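Local coordinates for protein NUDIX hydrolase (PDB 2B0V) that probably hydrolyses nucleoside di- and triphosphates, and perhaps thiamine diphosphate, as a magnesium-dependent Nudix enzyme of the NudJ subfamily, at residues Ile72-Thr76 and Thr126-Cys132; Tyr21-Glu25 and Leu35-Ala39; Glu25-Arg29 and Lys120-Arg125. All coordinates share one frame; numbering follows the deposited sequence.

Interaction 1: residues Ile72-Thr76 and Thr126-Cys132; sequences IYHWT and TPLVMQC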
ATOM      1  N   ILE A  72       5.445  -9.931  -3.586  1.00 14.03           N
ATOM      2  CA  ILE A  72       4.065 -10.269  -3.964  1.00 12.90           C
ATOM      3  C   ILE A  72       3.550 -11.279  -2.961  1.00 14.83           C
ATOM      4  O   ILE A  72       4.163 -12.327  -2.789  1.00 15.18           O
ATOM      5  CB  ILE A  72       4.061 -10.889  -5.378  1.00 14.67           C
ATOM      6  CG1 ILE A  72       4.698  -9.897  -6.370  1.00 12.95           C
ATOM      7  CG2 ILE A  72       2.601 -11.260  -5.809  1.00 12.54           C
ATOM      8  CD1 ILE A  72       4.946 -10.511  -7.788  1.00 12.84           C
ATOM      9  N   TYR A  73       2.447 -10.937  -2.310  1.00 13.56           N
ATOM     10  CA  TYR A  73       1.965 -11.729  -1.155  1.00 12.61           C
ATOM     11  C   TYR A  73       0.652 -12.362  -1.476  1.00 13.25           C
ATOM     12  O   TYR A  73      -0.270 -11.675  -1.909  1.00 13.97           O
ATOM     13  CB  TYR A  73       1.812 -10.820   0.118  1.00 11.64           C
ATOM     14  CG  TYR A  73       3.119 -10.112   0.447  1.00 13.01           C
ATOM     15  CD1 TYR A  73       4.065 -10.718   1.301  1.00 12.40           C
ATOM     16  CD2 TYR A  73       3.446  -8.889  -0.146  1.00 14.57           C
ATOM     17  CE1 TYR A  73       5.286 -10.090   1.582  1.00 13.28           C
ATOM     18  CE2 TYR A  73       4.685  -8.276   0.111  1.00 16.42           C
ATOM     19  CZ  TYR A  73       5.598  -8.905   0.967  1.00 17.56           C
ATOM     20  OH  TYR A  73       6.809  -8.315   1.215  1.00 16.30           O
ATOM     21  N   HIS A  74       0.580 -13.676  -1.295  1.00 13.76           N
ATOM     22  CA  HIS A  74      -0.598 -14.427  -1.678  1.00 13.21           C
ATOM     23  C   HIS A  74      -1.158 -15.003  -0.388  1.00 15.14           C
ATOM     24  O   HIS A  74      -0.554 -15.874   0.216  1.00 14.00           O
ATOM     25  CB  HIS A  74      -0.141 -15.523  -2.677  1.00 13.29           C
ATOM     26  CG  HIS A  74      -1.228 -16.459  -3.115  1.00 15.75           C
ATOM     27  ND1 HIS A  74      -0.963 -17.591  -3.853  1.00 13.95           N
ATOM     28  CD2 HIS A  74      -2.561 -16.456  -2.887  1.00 15.51           C
ATOM     29  CE1 HIS A  74      -2.091 -18.230  -4.098  1.00 15.40           C
ATOM     30  NE2 HIS A  74      -3.075 -17.584  -3.492  1.00 15.09           N
ATOM     31  N   TRP A  75      -2.295 -14.491   0.056  1.00 17.51           N
ATOM     32  CA  TRP A  75      -2.863 -15.016   1.304  1.00 21.68           C
ATOM     33  C   TRP A  75      -4.365 -14.964   1.344  1.00 23.02           C
ATOM     34  O   TRP A  75      -4.984 -14.308   0.518  1.00 23.53           O
ATOM     35  CB  TRP A  75      -2.257 -14.282   2.482  1.00 22.57           C
ATOM     36  CG  TRP A  75      -2.963 -13.076   2.835  1.00 26.28           C
ATOM     37  CD1 TRP A  75      -3.797 -12.887   3.919  1.00 26.45           C
ATOM     38  CD2 TRP A  75      -2.946 -11.861   2.121  1.00 26.46           C
ATOM     39  NE1 TRP A  75      -4.292 -11.619   3.906  1.00 29.34           N
ATOM     40  CE2 TRP A  75      -3.794 -10.957   2.817  1.00 26.87           C
ATOM     41  CE3 TRP A  75      -2.303 -11.439   0.954  1.00 26.88           C
ATOM     42  CZ2 TRP A  75      -4.005  -9.655   2.392  1.00 27.53           C
ATOM     43  CZ3 TRP A  75      -2.500 -10.129   0.526  1.00 27.30           C
ATOM     44  CH2 TRP A  75      -3.353  -9.252   1.237  1.00 27.22           C
ATOM     45  N   THR A  76      -4.952 -15.674   2.304  1.00 25.11           N
ATOM     46  CA  THR A  76      -6.392 -15.643   2.505  1.00 26.68           C
ATOM     47  C   THR A  76      -6.699 -15.047   3.867  1.00 27.55           C
ATOM     48  O   THR A  76      -6.121 -15.446   4.870  1.00 27.08           O
ATOM     49  CB  THR A  76      -7.000 -17.046   2.397  1.00 27.59           C
ATOM     50  OG1 THR A  76      -6.644 -17.579   1.115  1.00 30.36           O
ATOM     51  CG2 THR A  76      -8.529 -16.976   2.527  1.00 28.35           C
ATOM     52  N   THR A 126      -3.842  -5.944   8.348  1.00 17.33           N
ATOM     53  CA  THR A 126      -3.533  -7.380   8.112  1.00 17.79           C
ATOM     54  C   THR A 126      -2.100  -7.624   8.561  1.00 18.10           C
ATOM     55  O   THR A 126      -1.367  -6.667   8.790  1.00 16.93           O
ATOM     56  CB  THR A 126      -3.590  -7.751   6.599  1.00 17.96           C
ATOM     57  OG1 THR A 126      -2.487  -7.143   5.923  1.00 21.02           O
ATOM     58  CG2 THR A 126      -4.938  -7.329   5.919  1.00 20.62           C
ATOM     59  N   PRO A 127      -1.695  -8.905   8.678  1.00 18.26           N
ATOM     60  CA  PRO A 127      -0.304  -9.216   8.967  1.00 17.25           C
ATOM     61  C   PRO A 127       0.685  -8.703   7.911  1.00 16.47           C
ATOM     62  O   PRO A 127       1.902  -8.600   8.194  1.00 16.62           O
ATOM     63  CB  PRO A 127      -0.302 -10.756   9.029  1.00 18.55           C
ATOM     64  CG  PRO A 127      -1.689 -11.106   9.398  1.00 20.39           C
ATOM     65  CD  PRO A 127      -2.498 -10.143   8.576  1.00 19.76           C
ATOM     66  N   LEU A 128       0.186  -8.345   6.723  1.00 15.76           N
ATOM     67  CA  LEU A 128       1.055  -7.860   5.651  0.50 15.64           C
ATOM     68  C   LEU A 128       1.601  -6.462   5.872  1.00 16.01           C
ATOM     69  O   LEU A 128       2.618  -6.072   5.257  1.00 16.49           O
ATOM     70  CB  LEU A 128       0.346  -7.930   4.296  0.50 16.58           C
ATOM     71  CG  LEU A 128      -0.241  -9.263   3.842  0.50 15.81           C
ATOM     72  CD1 LEU A 128      -0.527  -9.082   2.369  0.50 16.59           C
ATOM     73  CD2 LEU A 128       0.694 -10.466   4.118  0.50 16.95           C
ATOM     74  N   VAL A 129       0.927  -5.708   6.747  1.00 14.53           N
ATOM     75  CA  VAL A 129       1.375  -4.339   7.020  1.00 14.34           C
ATOM     76  C   VAL A 129       2.784  -4.420   7.560  1.00 14.37           C
ATOM     77  O   VAL A 129       3.701  -3.708   7.094  1.00 15.83           O
ATOM     78  CB  VAL A 129       0.449  -3.618   8.017  1.00 13.55           C
ATOM     79  CG1 VAL A 129       0.970  -2.236   8.289  1.00 16.17           C
ATOM     80  CG2 VAL A 129      -0.944  -3.509   7.409  1.00 15.09           C
HETATM   81  N   MSE A 130       2.980  -5.296   8.550  1.00 14.71           N
HETATM   82  CA  MSE A 130       4.305  -5.443   9.113  1.00 16.13           C
HETATM   83  C   MSE A 130       5.237  -6.200   8.164  1.00 16.56           C
HETATM   84  O   MSE A 130       6.409  -5.824   7.984  1.00 17.56           O
HETATM   85  CB  MSE A 130       4.204  -6.157  10.484  1.00 17.38           C
HETATM   86  CG  MSE A 130       5.461  -6.143  11.298  1.00 19.05           C
HETATM   87 SE   MSE A 130       5.683  -4.345  12.086  0.75 28.67          SE
HETATM   88  CE  MSE A 130       7.112  -3.886  10.913  1.00 20.17           C
ATOM     89  N   GLN A 131       4.726  -7.258   7.537  1.00 16.92           N
ATOM     90  CA  GLN A 131       5.605  -8.109   6.706  1.00 17.12           C
ATOM     91  C   GLN A 131       6.202  -7.316   5.545  1.00 16.37           C
ATOM     92  O   GLN A 131       7.406  -7.459   5.226  1.00 18.59           O
ATOM     93  CB  GLN A 131       4.870  -9.343   6.166  1.00 16.76           C
ATOM     94  CG  GLN A 131       5.831 -10.369   5.511  1.00 18.59           C
ATOM     95  CD  GLN A 131       6.892 -10.850   6.496  1.00 20.46           C
ATOM     96  OE1 GLN A 131       8.097 -10.736   6.260  1.00 24.64           O
ATOM     97  NE2 GLN A 131       6.445 -11.299   7.630  1.00 18.60           N
ATOM     98  N   CYS A 132       5.378  -6.492   4.889  1.00 16.93           N
ATOM     99  CA  CYS A 132       5.826  -5.689   3.721  0.60 16.05           C
ATOM    100  C   CYS A 132       6.985  -4.758   4.124  1.00 16.26           C
ATOM    101  O   CYS A 132       7.956  -4.558   3.404  1.00 16.28           O
ATOM    102  CB  CYS A 132       4.627  -4.929   3.108  0.60 16.33           C
ATOM    103  SG  CYS A 132       3.366  -6.022   2.318  0.60 16.53           S
TER
HETATM  104  O   HOH W   1       7.365  -5.635   0.772  1.00 16.93           O
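Tyr73 and Leu128 mark where strand 72-76 and the first turn of helix 128-132 come nearest, with their CA atoms 7.9 Å apart. The axes of the two segments stay 10.7 Å apart and run roughly antiparallel, at 151°. At that separation side chains alone bridge the space. Thr126 caps the helix: its OG1 accepts from Leu128 N, and its carbonyl takes Val129 N. Tyr73 and Trp75 both reach from the strand toward the helix. Leu128 approaches from the other direction. Its CD1 lies over one face of the six-membered ring of Trp75, a CH-pi contact. The modelled distance there is too short to be trusted in detail, and a second conformer of Leu128 is deposited. The same doubtful position brings Leu128 CD1 near Tyr73 CB. Thr126 CG2 touches the indole obliquely, 4.3 Å from Trp75 CZ2. Tyr84, on the neighbouring strand 82-96, also meets the Trp75 ring. With CG anti to the carbonyl carbon (chi1 -56°), the Tyr73 ring extends along the helix to Cys132. In the conformer given here, one of two deposited, Cys132 SG comes within 3.4 Å of Tyr73 CE2, a sulfur-aromatic contact that meets the ring obliquely. Gln131 adds its aliphatic CG, 4.0 Å from Tyr73 CE1. The phenol end is polar. A water donates to Tyr73 OH at 2.8 Å and also to Cys132 O, while Asp135 further along the helix hydrogen-bonds the same hydroxyl. The contact thus packs helix 128-137 of the Nudix fold against the long strand 62-77. Its middle is apolar, without charges or direct hydrogen bonds between the segments. The water bridge and Asp135 grip the hydroxyl, which is likely to fix how far the Tyr73 ring reaches along the helix.

Interaction 2: residues Tyr21-Glu25 and Leu35-Ala39; sequences YLLVE and LNQPA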
ATOM      1  N   TYR A  21       7.623   5.829   7.710  1.00 17.15           N
ATOM      2  CA  TYR A  21       6.810   5.294   6.612  1.00 16.23           C
ATOM      3  C   TYR A  21       5.483   6.026   6.521  1.00 16.22           C
ATOM      4  O   TYR A  21       4.832   6.240   7.533  1.00 15.14           O
ATOM      5  CB  TYR A  21       6.532   3.808   6.822  1.00 16.04           C
ATOM      6  CG  TYR A  21       7.778   2.960   6.819  1.00 16.51           C
ATOM      7  CD1 TYR A  21       8.210   2.356   5.645  1.00 16.85           C
ATOM      8  CD2 TYR A  21       8.517   2.765   7.988  1.00 17.46           C
ATOM      9  CE1 TYR A  21       9.367   1.564   5.625  1.00 18.11           C
ATOM     10  CE2 TYR A  21       9.675   1.973   7.989  1.00 19.85           C
ATOM     11  CZ  TYR A  21      10.094   1.382   6.809  1.00 20.15           C
ATOM     12  OH  TYR A  21      11.235   0.606   6.814  1.00 21.58           O
ATOM     13  N   LEU A  22       5.074   6.382   5.290  1.00 15.29           N
ATOM     14  CA  LEU A  22       3.767   6.982   5.073  1.00 14.42           C
ATOM     15  C   LEU A  22       2.685   5.893   5.073  1.00 14.63           C
ATOM     16  O   LEU A  22       2.633   5.049   4.147  1.00 13.11           O
ATOM     17  CB  LEU A  22       3.722   7.725   3.714  1.00 15.50           C
ATOM     18  CG  LEU A  22       2.468   8.555   3.431  1.00 14.33           C
ATOM     19  CD1 LEU A  22       2.192   9.633   4.497  1.00 14.03           C
ATOM     20  CD2 LEU A  22       2.607   9.160   2.001  1.00 17.43           C
ATOM     21  N   LEU A  23       1.804   5.950   6.084  1.00 13.96           N
ATOM     22  CA  LEU A  23       0.750   4.969   6.276  1.00 12.92           C
ATOM     23  C   LEU A  23      -0.555   5.675   6.404  1.00 13.58           C
ATOM     24  O   LEU A  23      -0.597   6.900   6.638  1.00 16.31           O
ATOM     25  CB  LEU A  23       0.995   4.145   7.550  1.00 14.03           C
ATOM     26  CG  LEU A  23       2.289   3.308   7.608  1.00 12.73           C
ATOM     27  CD1 LEU A  23       2.469   2.617   9.006  1.00 13.50           C
ATOM     28  CD2 LEU A  23       2.395   2.277   6.429  1.00 15.28           C
ATOM     29  N   VAL A  24      -1.627   4.912   6.328  1.00 15.09           N
ATOM     30  CA  VAL A  24      -2.940   5.503   6.537  1.00 15.68           C
ATOM     31  C   VAL A  24      -3.614   4.870   7.737  1.00 15.89           C
ATOM     32  O   VAL A  24      -3.444   3.677   7.980  1.00 15.28           O
ATOM     33  CB  VAL A  24      -3.862   5.395   5.287  1.00 16.34           C
ATOM     34  CG1 VAL A  24      -3.301   6.215   4.117  1.00 18.67           C
ATOM     35  CG2 VAL A  24      -4.092   3.942   4.900  1.00 15.99           C
ATOM     36  N   GLU A  25      -4.354   5.683   8.502  1.00 16.91           N
ATOM     37  CA  GLU A  25      -5.343   5.158   9.439  1.00 16.53           C
ATOM     38  C   GLU A  25      -6.677   5.197   8.713  1.00 15.80           C
ATOM     39  O   GLU A  25      -7.065   6.219   8.147  1.00 16.74           O
ATOM     40  CB  GLU A  25      -5.370   5.989  10.727  1.00 17.10           C
ATOM     41  CG  GLU A  25      -4.026   5.880  11.433  1.00 19.97           C
ATOM     42  CD  GLU A  25      -3.926   6.683  12.721  1.00 26.79           C
ATOM     43  OE1 GLU A  25      -4.630   7.715  12.858  1.00 31.01           O
ATOM     44  OE2 GLU A  25      -3.153   6.240  13.595  1.00 31.37           O
ATOM     45  N   LEU A  35      -4.484   0.542  10.841  1.00 14.46           N
ATOM     46  CA  LEU A  35      -3.291   1.089  10.162  1.00 14.12           C
ATOM     47  C   LEU A  35      -2.915   0.217   8.947  1.00 14.16           C
ATOM     48  O   LEU A  35      -2.938  -1.021   9.010  1.00 13.41           O
ATOM     49  CB  LEU A  35      -2.133   1.069  11.159  1.00 14.55           C
ATOM     50  CG  LEU A  35      -0.885   1.847  10.773  1.00 17.70           C
ATOM     51  CD1 LEU A  35      -1.204   3.351  10.752  1.00 18.62           C
ATOM     52  CD2 LEU A  35       0.253   1.502  11.776  1.00 20.01           C
ATOM     53  N   ASN A  36      -2.512   0.863   7.857  1.00 13.36           N
ATOM     54  CA  ASN A  36      -2.208   0.112   6.636  1.00 14.23           C
ATOM     55  C   ASN A  36      -1.279   0.929   5.740  1.00 13.17           C
ATOM     56  O   ASN A  36      -1.175   2.149   5.880  1.00 12.89           O
ATOM     57  CB  ASN A  36      -3.521  -0.196   5.878  1.00 13.93           C
ATOM     58  CG  ASN A  36      -3.399  -1.333   4.840  1.00 15.73           C
ATOM     59  OD1 ASN A  36      -2.389  -2.010   4.726  1.00 15.77           O
ATOM     60  ND2 ASN A  36      -4.496  -1.560   4.111  1.00 18.50           N
ATOM     61  N   GLN A  37      -0.578   0.280   4.818  1.00 13.38           N
ATOM     62  CA  GLN A  37       0.016   1.041   3.706  1.00 13.52           C
ATOM     63  C   GLN A  37      -1.109   1.661   2.856  1.00 13.88           C
ATOM     64  O   GLN A  37      -2.228   1.128   2.856  1.00 15.38           O
ATOM     65  CB  GLN A  37       0.815   0.101   2.798  1.00 15.14           C
ATOM     66  CG  GLN A  37       2.199  -0.255   3.281  1.00 14.55           C
ATOM     67  CD  GLN A  37       2.136  -1.363   4.355  1.00 14.67           C
ATOM     68  OE1 GLN A  37       1.209  -2.203   4.375  1.00 14.82           O
ATOM     69  NE2 GLN A  37       3.155  -1.397   5.200  1.00 14.17           N
ATOM     70  N   PRO A  38      -0.805   2.731   2.092  1.00 14.53           N
ATOM     71  CA  PRO A  38      -1.696   3.143   1.012  1.00 14.83           C
ATOM     72  C   PRO A  38      -1.857   1.938   0.081  1.00 15.00           C
ATOM     73  O   PRO A  38      -0.855   1.344  -0.334  1.00 15.80           O
ATOM     74  CB  PRO A  38      -0.871   4.229   0.289  1.00 14.84           C
ATOM     75  CG  PRO A  38      -0.062   4.808   1.359  1.00 14.89           C
ATOM     76  CD  PRO A  38       0.415   3.549   2.129  1.00 14.98           C
ATOM     77  N   ALA A  39      -3.088   1.507  -0.179  1.00 14.95           N
ATOM     78  CA  ALA A  39      -3.284   0.180  -0.815  1.00 15.80           C
ATOM     79  C   ALA A  39      -4.682   0.116  -1.332  1.00 16.39           C
ATOM     80  O   ALA A  39      -5.508   0.899  -0.924  1.00 17.39           O
ATOM     81  CB  ALA A  39      -3.108  -0.972   0.208  1.00 16.52           C
TER
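Val24 and Asn36 form an antiparallel hydrogen-bonded pair in the beta hairpin of strands 20-26 and 34-36, part of the mixed sheet of the Nudix fold. Val24 N donates to Asn36 O at 2.8 Å, and the bond is nearly straight at 173°. The return bond from Asn36 N to Val24 O is 3.0 Å long and more bent. Leu35 CA adds a CA-H...O contact to Val24 O at 3.4 Å. Glu25 and Leu35 make the next, non-hydrogen-bonded pair. Beyond Asn36 the chain leaves the ladder through Gln37 and Pro38. Asn36 OD1 accepts from Arg86, while its ND2 donates to Glu26 at the end of the partner strand. Gln37 OE1 takes the same arginine, and its NE2 donates to Val129 O. These bonds to Arg86 and Val129 tie the hairpin to strand 82-96 and helix 128-137. Leu23 packs between Leu35 and Gln37. Its CD1 meets Leu35 CD2 at 3.7 Å, the two side chains crossing at about a right angle, while its CD2 lies against Gln37 CA and Asn36 O. Replaced by an alanine, Leu23 would lose both branches, which is likely to open a gap beside Leu35 and strip the aliphatic part of Gln37 of its packing. Leu35 CG stands anti to the backbone N (chi1 -168°), which turns CD1 back over the partner strand to Glu25 CG. The carboxylate of Glu25 extends past it to a salt bridge with Arg108. At the other end, Pro38 CD rests on Leu22 O at 3.4 Å.

Interaction 3: residues Glu25-Arg29 and Lys120-Arg125; sequences EEIPR and KQAMHR. With EDO (1,2-ethanediol), chain D.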
ATOM      1  N   GLU A  25      -4.354   5.683   8.502  1.00 16.91           N
ATOM      2  CA  GLU A  25      -5.343   5.158   9.439  1.00 16.53           C
ATOM      3  C   GLU A  25      -6.677   5.197   8.713  1.00 15.80           C
ATOM      4  O   GLU A  25      -7.065   6.219   8.147  1.00 16.74           O
ATOM      5  CB  GLU A  25      -5.370   5.989  10.727  1.00 17.10           C
ATOM      6  CG  GLU A  25      -4.026   5.880  11.433  1.00 19.97           C
ATOM      7  CD  GLU A  25      -3.926   6.683  12.721  1.00 26.79           C
ATOM      8  OE1 GLU A  25      -4.630   7.715  12.858  1.00 31.01           O
ATOM      9  OE2 GLU A  25      -3.153   6.240  13.595  1.00 31.37           O
ATOM     10  N   GLU A  26      -7.350   4.053   8.685  1.00 16.49           N
ATOM     11  CA  GLU A  26      -8.535   3.882   7.846  1.00 16.61           C
ATOM     12  C   GLU A  26      -9.588   3.062   8.587  1.00 17.32           C
ATOM     13  O   GLU A  26      -9.279   2.329   9.531  1.00 18.12           O
ATOM     14  CB  GLU A  26      -8.159   3.183   6.528  1.00 17.67           C
ATOM     15  CG  GLU A  26      -7.642   1.741   6.744  1.00 20.51           C
ATOM     16  CD  GLU A  26      -7.039   1.160   5.475  1.00 26.01           C
ATOM     17  OE1 GLU A  26      -6.740   1.957   4.536  1.00 28.48           O
ATOM     18  OE2 GLU A  26      -6.860  -0.080   5.442  1.00 24.45           O
ATOM     19  N   ILE A  27     -10.835   3.239   8.177  1.00 18.58           N
ATOM     20  CA  ILE A  27     -11.931   2.464   8.754  1.00 19.76           C
ATOM     21  C   ILE A  27     -12.510   1.653   7.593  1.00 22.31           C
ATOM     22  O   ILE A  27     -13.326   2.179   6.825  1.00 22.01           O
ATOM     23  CB  ILE A  27     -12.984   3.380   9.380  1.00 19.90           C
ATOM     24  CG1 ILE A  27     -12.331   4.257  10.457  1.00 20.38           C
ATOM     25  CG2 ILE A  27     -14.124   2.558   9.947  1.00 18.79           C
ATOM     26  CD1 ILE A  27     -13.272   5.284  11.096  1.00 22.55           C
ATOM     27  N   PRO A  28     -12.074   0.381   7.448  1.00 24.44           N
ATOM     28  CA  PRO A  28     -12.502  -0.447   6.294  1.00 26.40           C
ATOM     29  C   PRO A  28     -13.959  -0.879   6.353  1.00 28.12           C
ATOM     30  O   PRO A  28     -14.597  -1.085   5.305  1.00 29.76           O
ATOM     31  CB  PRO A  28     -11.605  -1.701   6.388  1.00 26.37           C
ATOM     32  CG  PRO A  28     -10.544  -1.370   7.372  1.00 26.42           C
ATOM     33  CD  PRO A  28     -11.144  -0.350   8.323  1.00 25.03           C
ATOM     34  N   ARG A  29     -14.473  -1.058   7.560  1.00 28.80           N
ATOM     35  CA  ARG A  29     -15.860  -1.438   7.761  1.00 30.08           C
ATOM     36  C   ARG A  29     -16.176  -1.007   9.161  1.00 29.46           C
ATOM     37  O   ARG A  29     -15.263  -0.792   9.970  1.00 29.91           O
ATOM     38  CB  ARG A  29     -16.054  -2.960   7.605  1.00 31.32           C
ATOM     39  CG  ARG A  29     -15.379  -3.819   8.690  1.00 34.61           C
ATOM     40  CD  ARG A  29     -15.331  -5.320   8.316  1.00 39.76           C
ATOM     41  NE  ARG A  29     -14.920  -5.520   6.917  1.00 44.06           N
ATOM     42  CZ  ARG A  29     -13.658  -5.544   6.483  1.00 45.83           C
ATOM     43  NH1 ARG A  29     -12.646  -5.411   7.338  1.00 46.50           N
ATOM     44  NH2 ARG A  29     -13.406  -5.709   5.185  1.00 45.83           N
ATOM     45  N   LYS A 120       1.686  -0.559  17.332  1.00 16.00           N
ATOM     46  CA  LYS A 120       0.309  -0.497  16.854  1.00 17.16           C
ATOM     47  C   LYS A 120      -0.106  -1.792  16.152  1.00 17.72           C
ATOM     48  O   LYS A 120      -1.101  -1.814  15.436  1.00 17.25           O
ATOM     49  CB  LYS A 120       0.132   0.719  15.947  1.00 17.52           C
ATOM     50  CG  LYS A 120      -0.167   1.963  16.753  1.00 18.46           C
ATOM     51  CD  LYS A 120      -0.464   3.121  15.823  1.00 19.48           C
ATOM     52  CE  LYS A 120      -1.214   4.187  16.555  1.00 22.56           C
ATOM     53  NZ  LYS A 120      -0.425   4.703  17.682  1.00 21.97           N
ATOM     54  N   GLN A 121       0.686  -2.854  16.346  1.00 18.17           N
ATOM     55  CA  GLN A 121       0.492  -4.134  15.665  1.00 20.22           C
ATOM     56  C   GLN A 121      -0.948  -4.645  15.780  1.00 19.35           C
ATOM     57  O   GLN A 121      -1.517  -5.106  14.777  1.00 19.14           O
ATOM     58  CB  GLN A 121       1.490  -5.181  16.198  1.00 22.15           C
ATOM     59  CG  GLN A 121       1.918  -6.221  15.174  1.00 28.76           C
ATOM     60  CD  GLN A 121       3.472  -6.427  15.083  1.00 36.39           C
ATOM     61  OE1 GLN A 121       3.948  -7.243  14.289  1.00 41.11           O
ATOM     62  NE2 GLN A 121       4.240  -5.684  15.886  1.00 39.12           N
ATOM     63  N   ALA A 122      -1.554  -4.527  16.969  1.00 19.63           N
ATOM     64  CA  ALA A 122      -2.922  -5.030  17.129  1.00 20.35           C
ATOM     65  C   ALA A 122      -3.968  -4.341  16.223  1.00 20.54           C
ATOM     66  O   ALA A 122      -5.005  -4.947  15.924  1.00 22.19           O
ATOM     67  CB  ALA A 122      -3.360  -5.019  18.615  1.00 20.94           C
HETATM   68  N   MSE A 123      -3.693  -3.111  15.775  1.00 17.61           N
HETATM   69  CA  MSE A 123      -4.646  -2.380  14.900  1.00 17.22           C
HETATM   70  C   MSE A 123      -4.169  -2.374  13.435  1.00 16.28           C
HETATM   71  O   MSE A 123      -4.763  -1.703  12.597  1.00 15.86           O
HETATM   72  CB  MSE A 123      -4.943  -0.963  15.408  1.00 18.79           C
HETATM   73  CG  MSE A 123      -3.755  -0.045  15.411  1.00 19.05           C
HETATM   74 SE   MSE A 123      -4.218   1.754  16.078  0.83 27.63          SE
HETATM   75  CE  MSE A 123      -4.858   2.447  14.406  1.00 23.38           C
ATOM     76  N   HIS A 124      -3.131  -3.152  13.106  1.00 15.54           N
ATOM     77  CA  HIS A 124      -2.772  -3.277  11.683  1.00 14.89           C
ATOM     78  C   HIS A 124      -3.933  -3.937  10.939  1.00 14.85           C
ATOM     79  O   HIS A 124      -4.562  -4.894  11.442  1.00 15.32           O
ATOM     80  CB  HIS A 124      -1.538  -4.124  11.491  1.00 14.76           C
ATOM     81  CG  HIS A 124      -0.281  -3.477  11.948  1.00 14.75           C
ATOM     82  ND1 HIS A 124       0.952  -4.039  11.716  1.00 18.04           N
ATOM     83  CD2 HIS A 124      -0.055  -2.319  12.611  1.00 16.07           C
ATOM     84  CE1 HIS A 124       1.888  -3.280  12.255  1.00 18.50           C
ATOM     85  NE2 HIS A 124       1.307  -2.227  12.796  1.00 16.44           N
ATOM     86  N   ARG A 125      -4.177  -3.462   9.716  1.00 15.74           N
ATOM     87  CA  ARG A 125      -5.255  -4.033   8.925  1.00 16.38           C
ATOM     88  C   ARG A 125      -5.061  -5.542   8.665  1.00 16.51           C
ATOM     89  O   ARG A 125      -6.006  -6.319   8.776  1.00 17.11           O
ATOM     90  CB  ARG A 125      -5.439  -3.249   7.625  1.00 16.32           C
ATOM     91  CG  ARG A 125      -6.423  -3.873   6.661  1.00 22.33           C
ATOM     92  CD  ARG A 125      -7.641  -3.038   6.540  1.00 27.77           C
ATOM     93  NE  ARG A 125      -8.664  -3.557   5.610  1.00 31.14           N
ATOM     94  CZ  ARG A 125      -8.975  -3.018   4.423  1.00 34.40           C
ATOM     95  NH1 ARG A 125      -8.321  -1.943   3.959  1.00 34.73           N
ATOM     96  NH2 ARG A 125      -9.953  -3.562   3.684  1.00 34.33           N
TER
HETATM   97  C1  EDO D 201      -7.592   0.682   0.798  1.00 29.61           C
HETATM   98  O1  EDO D 201      -7.064  -0.508   1.468  1.00 34.02           O
HETATM   99  C2  EDO D 201      -8.557   0.437  -0.383  1.00 33.70           C
HETATM  100  O2  EDO D 201      -8.600   1.511  -1.376  1.00 33.80           O
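Pro28 lies over one face of the Arg125 guanidinium, with Pro28 CG 3.4 Å from Arg125 NE and Pro28 CB close to CZ. Glu26 OE2 and the hydroxyl O1 of a bound 1,2-ethanediol sit at the edge of the same group, both near NH1. Arg125 NH1 donates to Glu26 OE2 at 2.8 Å in a salt bridge. The bond bends to 151°. It meets the oxygen from above the carboxylate plane, and the two flat groups are turned 68° apart. The second bond from NH1, to O1 of the ethanediol, is weak: Arg125 NH1 to O1 measures 3.1 Å. A bend at chi2 (111°) swings the Arg125 chain alongside Pro28, the two sliding past each other in opposite directions. Glu26 OE2 also accepts from Asn36 ND2, so this buried carboxylate oxygen has two donors. In this Nudix fold the contact joins the end of strand 20-26 to the loop that links helices 114-119 and 128-137. The ethanediol, probably from the crystallisation liquor, also hydrogen-bonds Glu59 of helix 48-60. Glu59 belongs to the Nudix box, so the ethanediol probably marks the edge of the active-site pocket, which Arg125 and Glu26 border. The Glu26 carboxylate probably balances the charge of Arg125, while the exposed Arg29 adds a second positive group, its NH2 4.3 Å from Arg125 NH2. On the far side lies Glu25, whose OE1 is salt-bridged to Arg108. The Glu25 and Lys120 side chains cross at about a right angle, with Lys120 CE 4.1 Å from Glu25 OE2. The terminal CE of selenomethionine Met123 is at a similar distance. The Lys120 ammonium is farther, Glu25 OE2 to Lys120 NZ being 5.1 Å.

Interaction 2 is the most buried of the three and lies nearest the centre of the chain. Interactions 1 and 3 are partly buried and farther out. All reach the same sheet. Interactions 2 and 3 share Glu25 and strand 20-26. Leu35 joins them further through probable backbone bonds, its O to Arg125 N and its N to Met123 O. Interactions 1 and 2 meet at Val129, which packs on Asn36 and Leu35 beside the Gln37 amide. Interactions 1 and 3 touch by packing of Met130 and Val129 against the loop. Chemistry follows place: backbone pairing with leucine packing inside, aromatic packing under helix 128-137, and charged groups around Arg125 near the surface.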